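Amino acid ABC transporter, periplasmic amino acid-binding protein (Brucella ovis, PDB 4Z9N) binds glutathione and probably delivers amino acids or small peptides from the periplasm to an ABC transporter for uptake. Local coordinates at residues Leu236-Tyr241 and Lys260-Ala265; Ala246-Met251 and Trp281-Ile286. One frame throughout, in Å; residues are numbered along the deposited sequence.

Contact 1. Residues Leu236-Tyr241 and Lys260-Ala265; sequences LNAEEY and KRLLGA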
loop_
_atom_site.group_PDB
_atom_site.type_symbol
_atom_site.label_atom_id
_atom_site.label_comp_id
_atom_site.label_asym_id
_atom_site.label_seq_id
_atom_site.Cartn_x
_atom_site.Cartn_y
_atom_site.Cartn_z
ATOM N N LEU D 236 8.053 1.795 9.615
ATOM C CA LEU D 236 7.566 3.087 9.127
ATOM C C LEU D 236 7.030 3.967 10.263
ATOM O O LEU D 236 7.383 5.144 10.358
ATOM C CB LEU D 236 6.479 2.886 8.075
ATOM C CG LEU D 236 6.965 2.284 6.741
ATOM C CD1 LEU D 236 5.805 2.102 5.740
ATOM C CD2 LEU D 236 8.093 3.129 6.110
ATOM N N ASN D 237 6.162 3.404 11.107
ATOM C CA ASN D 237 5.593 4.177 12.213
ATOM C C ASN D 237 6.686 4.703 13.145
ATOM O O ASN D 237 6.626 5.859 13.578
ATOM C CB ASN D 237 4.571 3.343 13.008
ATOM C CG ASN D 237 3.167 3.417 12.423
ATOM O OD1 ASN D 237 2.434 4.378 12.658
ATOM N ND2 ASN D 237 2.790 2.402 11.649
ATOM N N ALA D 238 7.675 3.863 13.438
ATOM C CA ALA D 238 8.762 4.259 14.330
ATOM C C ALA D 238 9.508 5.458 13.761
ATOM O O ALA D 238 9.796 6.415 14.487
ATOM C CB ALA D 238 9.720 3.102 14.572
ATOM N N GLU D 239 9.792 5.441 12.463
ATOM C CA GLU D 239 10.480 6.595 11.890
ATOM C C GLU D 239 9.591 7.831 12.004
ATOM O O GLU D 239 10.051 8.897 12.427
ATOM C CB GLU D 239 10.889 6.383 10.428
ATOM C CG GLU D 239 11.723 7.572 9.933
ATOM C CD GLU D 239 12.012 7.581 8.449
ATOM O OE1 GLU D 239 11.377 6.815 7.682
ATOM O OE2 GLU D 239 12.907 8.366 8.051
ATOM N N GLU D 240 8.315 7.687 11.656
ATOM C CA GLU D 240 7.380 8.816 11.735
ATOM C C GLU D 240 7.326 9.425 13.148
ATOM O O GLU D 240 7.178 10.651 13.314
ATOM C CB GLU D 240 5.968 8.385 11.299
ATOM C CG GLU D 240 5.000 9.574 11.195
ATOM C CD GLU D 240 3.561 9.161 10.905
ATOM O OE1 GLU D 240 3.358 8.100 10.284
ATOM O OE2 GLU D 240 2.642 9.905 11.320
ATOM N N TYR D 241 7.473 8.579 14.168
ATOM C CA TYR D 241 7.379 9.040 15.547
ATOM C C TYR D 241 8.748 9.364 16.165
ATOM O O TYR D 241 8.833 9.653 17.350
ATOM C CB TYR D 241 6.658 8.004 16.418
ATOM C CG TYR D 241 5.235 7.652 16.003
ATOM C CD1 TYR D 241 4.487 8.486 15.187
ATOM C CD2 TYR D 241 4.638 6.480 16.451
ATOM C CE1 TYR D 241 3.179 8.157 14.829
ATOM C CE2 TYR D 241 3.338 6.148 16.099
ATOM C CZ TYR D 241 2.613 6.988 15.287
ATOM O OH TYR D 241 1.318 6.649 14.934
ATOM N N LYS D 260 3.499 4.985 23.233
ATOM C CA LYS D 260 3.312 4.015 24.306
ATOM C C LYS D 260 2.675 2.735 23.757
ATOM O O LYS D 260 3.089 1.620 24.095
ATOM C CB LYS D 260 2.446 4.616 25.415
ATOM C CG LYS D 260 2.181 3.668 26.577
ATOM C CD LYS D 260 1.284 4.297 27.640
ATOM C CE LYS D 260 1.933 5.509 28.263
ATOM N NZ LYS D 260 1.179 5.968 29.464
ATOM N N ARG D 261 1.673 2.907 22.898
ATOM C CA ARG D 261 0.960 1.782 22.311
ATOM C C ARG D 261 1.868 1.040 21.329
ATOM O O ARG D 261 1.946 -0.193 21.353
ATOM C CB ARG D 261 -0.329 2.268 21.624
ATOM C CG ARG D 261 -1.174 1.152 21.010
ATOM C CD ARG D 261 -2.545 1.645 20.545
ATOM N NE ARG D 261 -2.431 2.688 19.523
ATOM C CZ ARG D 261 -2.698 3.976 19.736
ATOM N NH1 ARG D 261 -3.126 4.378 20.929
ATOM N NH2 ARG D 261 -2.560 4.857 18.749
ATOM N N LEU D 262 2.572 1.788 20.483
ATOM C CA LEU D 262 3.503 1.186 19.521
ATOM C C LEU D 262 4.567 0.347 20.227
ATOM O O LEU D 262 4.869 -0.763 19.805
ATOM C CB LEU D 262 4.193 2.263 18.676
ATOM C CG LEU D 262 5.162 1.741 17.611
ATOM C CD1 LEU D 262 4.409 0.946 16.528
ATOM C CD2 LEU D 262 6.001 2.865 17.002
ATOM N N LEU D 263 5.123 0.870 21.315
ATOM C CA LEU D 263 6.253 0.194 21.955
ATOM C C LEU D 263 5.826 -0.809 23.032
ATOM O O LEU D 263 6.668 -1.339 23.755
ATOM C CB LEU D 263 7.217 1.227 22.546
ATOM C CG LEU D 263 7.791 2.138 21.459
ATOM C CD1 LEU D 263 8.791 3.115 22.038
ATOM C CD2 LEU D 263 8.440 1.309 20.344
ATOM N N GLY D 264 4.528 -1.087 23.115
ATOM C CA GLY D 264 4.017 -2.095 24.028
ATOM C C GLY D 264 4.033 -1.700 25.492
ATOM O O GLY D 264 4.060 -2.565 26.376
ATOM N N ALA D 265 4.008 -0.398 25.758
ATOM C CA ALA D 265 4.075 0.099 27.130
ATOM C C ALA D 265 2.698 0.393 27.704
ATOM O O ALA D 265 2.574 0.732 28.874
ATOM C CB ALA D 265 4.945 1.349 27.205
#
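Leu262 points its two methyl groups at the C-terminal end of helix 222-240 and at Tyr241 just after it, joining that end to the end of helix 257-262 in the helical C-terminal part of the protein. CG lies anti to the backbone N (chi1 -178°), which carries the forked end of Leu262 toward helix 222-240. Leu262 CD2 makes the closest approach, 3.9 Å from Tyr241 CD2; it meets the ring obliquely. Leu262 CD2 also lies 4.1 Å from Ala238 N. Leu262 CD1 stands 4.3 Å from Asn237 CB. A face of the Tyr241 ring takes the carbonyl of Asn237, four residues back, with Asn237 O 3.3 Å above the plane and offset toward the rim; Tyr241 N also hydrogen-bonds this oxygen.

The amide of Asn237 turns to other partners: OD1 accepts a hydrogen bond from Lys210 of the second subunit, which also packs on Tyr241, and ND2 donates to Asn233 O and Ile325 O. Past Leu262, helix 257-262 ends in a Schellman motif, with Gly264 at positive phi. No hydrogen bond or salt bridge crosses between the segments, so they are joined by dispersion contacts and apolar burial, centred on a single leucine.

Contact 2. Residues Ala246-Met251 and Trp281-Ile286; sequences ANVEEM and WVVKII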
loop_
_atom_site.group_PDB
_atom_site.type_symbol
_atom_site.label_atom_id
_atom_site.label_comp_id
_atom_site.label_asym_id
_atom_site.label_seq_id
_atom_site.Cartn_x
_atom_site.Cartn_y
_atom_site.Cartn_z
ATOM N N ALA D 246 18.825 4.083 18.861
ATOM C CA ALA D 246 19.518 4.661 20.009
ATOM C C ALA D 246 18.571 5.109 21.117
ATOM O O ALA D 246 18.944 5.098 22.295
ATOM C CB ALA D 246 20.382 5.829 19.558
ATOM N N ASN D 247 17.348 5.500 20.768
ATOM C CA ASN D 247 16.493 6.095 21.797
ATOM C C ASN D 247 15.278 5.258 22.178
ATOM O O ASN D 247 14.516 5.654 23.053
ATOM C CB ASN D 247 16.042 7.503 21.376
ATOM C CG ASN D 247 14.988 7.513 20.261
ATOM O OD1 ASN D 247 14.371 6.495 19.924
ATOM N ND2 ASN D 247 14.769 8.699 19.690
ATOM N N VAL D 248 15.085 4.118 21.520
ATOM C CA VAL D 248 13.854 3.354 21.734
ATOM C C VAL D 248 13.675 2.906 23.196
ATOM O O VAL D 248 12.550 2.845 23.696
ATOM C CB VAL D 248 13.784 2.147 20.779
ATOM C CG1 VAL D 248 14.927 1.178 21.031
ATOM C CG2 VAL D 248 12.434 1.457 20.906
ATOM N N GLU D 249 14.762 2.604 23.895
ATOM C CA GLU D 249 14.612 2.179 25.281
ATOM C C GLU D 249 14.071 3.338 26.106
ATOM O O GLU D 249 13.238 3.138 26.980
ATOM C CB GLU D 249 15.933 1.666 25.861
ATOM C CG GLU D 249 15.820 1.141 27.299
ATOM C CD GLU D 249 15.000 -0.138 27.416
ATOM O OE1 GLU D 249 14.814 -0.828 26.392
ATOM O OE2 GLU D 249 14.560 -0.455 28.542
ATOM N N GLU D 250 14.531 4.549 25.805
ATOM C CA GLU D 250 13.995 5.750 26.443
ATOM C C GLU D 250 12.562 6.052 25.988
ATOM O O GLU D 250 11.717 6.466 26.785
ATOM C CB GLU D 250 14.889 6.956 26.147
ATOM C CG GLU D 250 16.031 7.182 27.135
ATOM C CD GLU D 250 15.634 6.963 28.586
ATOM O OE1 GLU D 250 15.659 5.799 29.052
ATOM O OE2 GLU D 250 15.284 7.960 29.249
ATOM N N MET D 251 12.292 5.862 24.701
ATOM C CA MET D 251 10.970 6.185 24.172
ATOM C C MET D 251 9.888 5.285 24.766
ATOM O O MET D 251 8.713 5.648 24.784
ATOM C CB MET D 251 10.958 6.089 22.645
ATOM C CG MET D 251 11.614 7.268 21.941
ATOM S SD MET D 251 10.697 8.811 22.165
ATOM C CE MET D 251 11.641 9.933 21.141
ATOM N N TRP D 281 7.293 -6.313 20.749
ATOM C CA TRP D 281 7.824 -6.744 19.456
ATOM C C TRP D 281 8.450 -5.578 18.662
ATOM O O TRP D 281 9.451 -5.767 17.965
ATOM C CB TRP D 281 6.724 -7.434 18.630
ATOM C CG TRP D 281 5.583 -6.529 18.287
ATOM C CD1 TRP D 281 4.647 -6.023 19.150
ATOM C CD2 TRP D 281 5.266 -5.999 16.997
ATOM N NE1 TRP D 281 3.765 -5.211 18.467
ATOM C CE2 TRP D 281 4.124 -5.189 17.146
ATOM C CE3 TRP D 281 5.830 -6.145 15.722
ATOM C CZ2 TRP D 281 3.543 -4.513 16.072
ATOM C CZ3 TRP D 281 5.251 -5.467 14.657
ATOM C CH2 TRP D 281 4.123 -4.663 14.840
ATOM N N VAL D 282 7.889 -4.375 18.773
ATOM C CA VAL D 282 8.449 -3.232 18.048
ATOM C C VAL D 282 9.763 -2.759 18.680
ATOM O O VAL D 282 10.691 -2.387 17.964
ATOM C CB VAL D 282 7.446 -2.066 17.949
ATOM C CG1 VAL D 282 8.045 -0.925 17.134
ATOM C CG2 VAL D 282 6.148 -2.542 17.298
ATOM N N VAL D 283 9.850 -2.767 20.010
ATOM C CA VAL D 283 11.119 -2.454 20.674
ATOM C C VAL D 283 12.191 -3.430 20.180
ATOM O O VAL D 283 13.321 -3.029 19.896
ATOM C CB VAL D 283 11.006 -2.493 22.216
ATOM C CG1 VAL D 283 12.334 -2.068 22.858
ATOM C CG2 VAL D 283 9.871 -1.596 22.700
ATOM N N LYS D 284 11.825 -4.703 20.044
ATOM C CA LYS D 284 12.765 -5.692 19.521
ATOM C C LYS D 284 13.221 -5.355 18.106
ATOM O O LYS D 284 14.417 -5.471 17.810
ATOM C CB LYS D 284 12.164 -7.100 19.535
ATOM C CG LYS D 284 11.793 -7.629 20.903
ATOM C CD LYS D 284 11.260 -9.059 20.779
ATOM C CE LYS D 284 10.889 -9.658 22.129
ATOM N NZ LYS D 284 11.850 -9.284 23.198
ATOM N N ILE D 285 12.282 -4.947 17.242
ATOM C CA ILE D 285 12.626 -4.568 15.877
ATOM C C ILE D 285 13.606 -3.390 15.877
ATOM O O ILE D 285 14.672 -3.455 15.263
ATOM C CB ILE D 285 11.373 -4.222 15.016
ATOM C CG1 ILE D 285 10.436 -5.432 14.859
ATOM C CG2 ILE D 285 11.813 -3.713 13.680
ATOM C CD1 ILE D 285 9.077 -5.105 14.203
ATOM N N ILE D 286 13.238 -2.303 16.545
ATOM C CA ILE D 286 14.039 -1.090 16.480
ATOM C C ILE D 286 15.423 -1.282 17.135
ATOM O O ILE D 286 16.436 -0.767 16.646
ATOM C CB ILE D 286 13.274 0.086 17.116
ATOM C CG1 ILE D 286 11.936 0.282 16.404
ATOM C CG2 ILE D 286 14.074 1.359 17.006
ATOM C CD1 ILE D 286 12.065 0.562 14.894
#
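Short helix 248-251 packs against helix 281-289 in the helical C-terminal part of this family 3 solute-binding protein, and the contact is an apolar one between two helical turns. Val248 is its centre: Val248 CA lies 6.5 Å from Val283 CA, and its side chain meets both Val283 and Ile286, residues three apart on the facing helix.

The two methyls of Val248 divide the work. Val248 CG2, anti to the backbone N, comes within 4.0 Å of Val283 CG1 and 4.1 Å of Ile286 CB. Val248 CG1 falls between the backbone N and the carbonyl carbon (chi1 62°) and lies 4.1 Å from Ile286 CG2. Ile286 CG2 also sits 3.9 Å from Val248 CB, so the branch point of Val248 is in contact as well as its ends. On Ile286, CG2 is the branch that serves this contact; the longer arm through CG1 leads away from it. Val283 offers CG1, and its side chain crosses that of Val248 obliquely.

Glu249 stands at the exposed margin, where Glu249 OE1 passes 4.5 Å from Val283 CG1 and forms a salt bridge with Lys287, one residue beyond the segment. Val248 also touches Ile243, in the loop after helix 222-240. Helix 281-289 lies against helix 222-240 as well, through Ile285 on Leu235 and Trp281 on Trp230 and Ala234, while Ile285 further reaches Ala51 and Ala55 of helix 44-57.

How the contacts relate
Contacts 1 and 2 have centres 8 Å apart and join into one packed cluster. Their segments alternate along the chain, so helix 248-251 lies in sequence between the two partners of contact 1, and helix 281-289 comes after both. The seam is close: Leu262 O is 3.3 Å from Val282 CG2, Leu263 O is 3.4 Å from Val283 CG2, and Ala238 CB is 3.5 Å from Ile286 CD1, the end of the arm that leaves contact 2. Both centres are about 22 Å from the chain centre. The residues lining the glutathione pocket lie between 26 and 213, so neither contact contributes to it, nor to the sodium-binding residues Asp96, Leu101, Asp102 and Gln219.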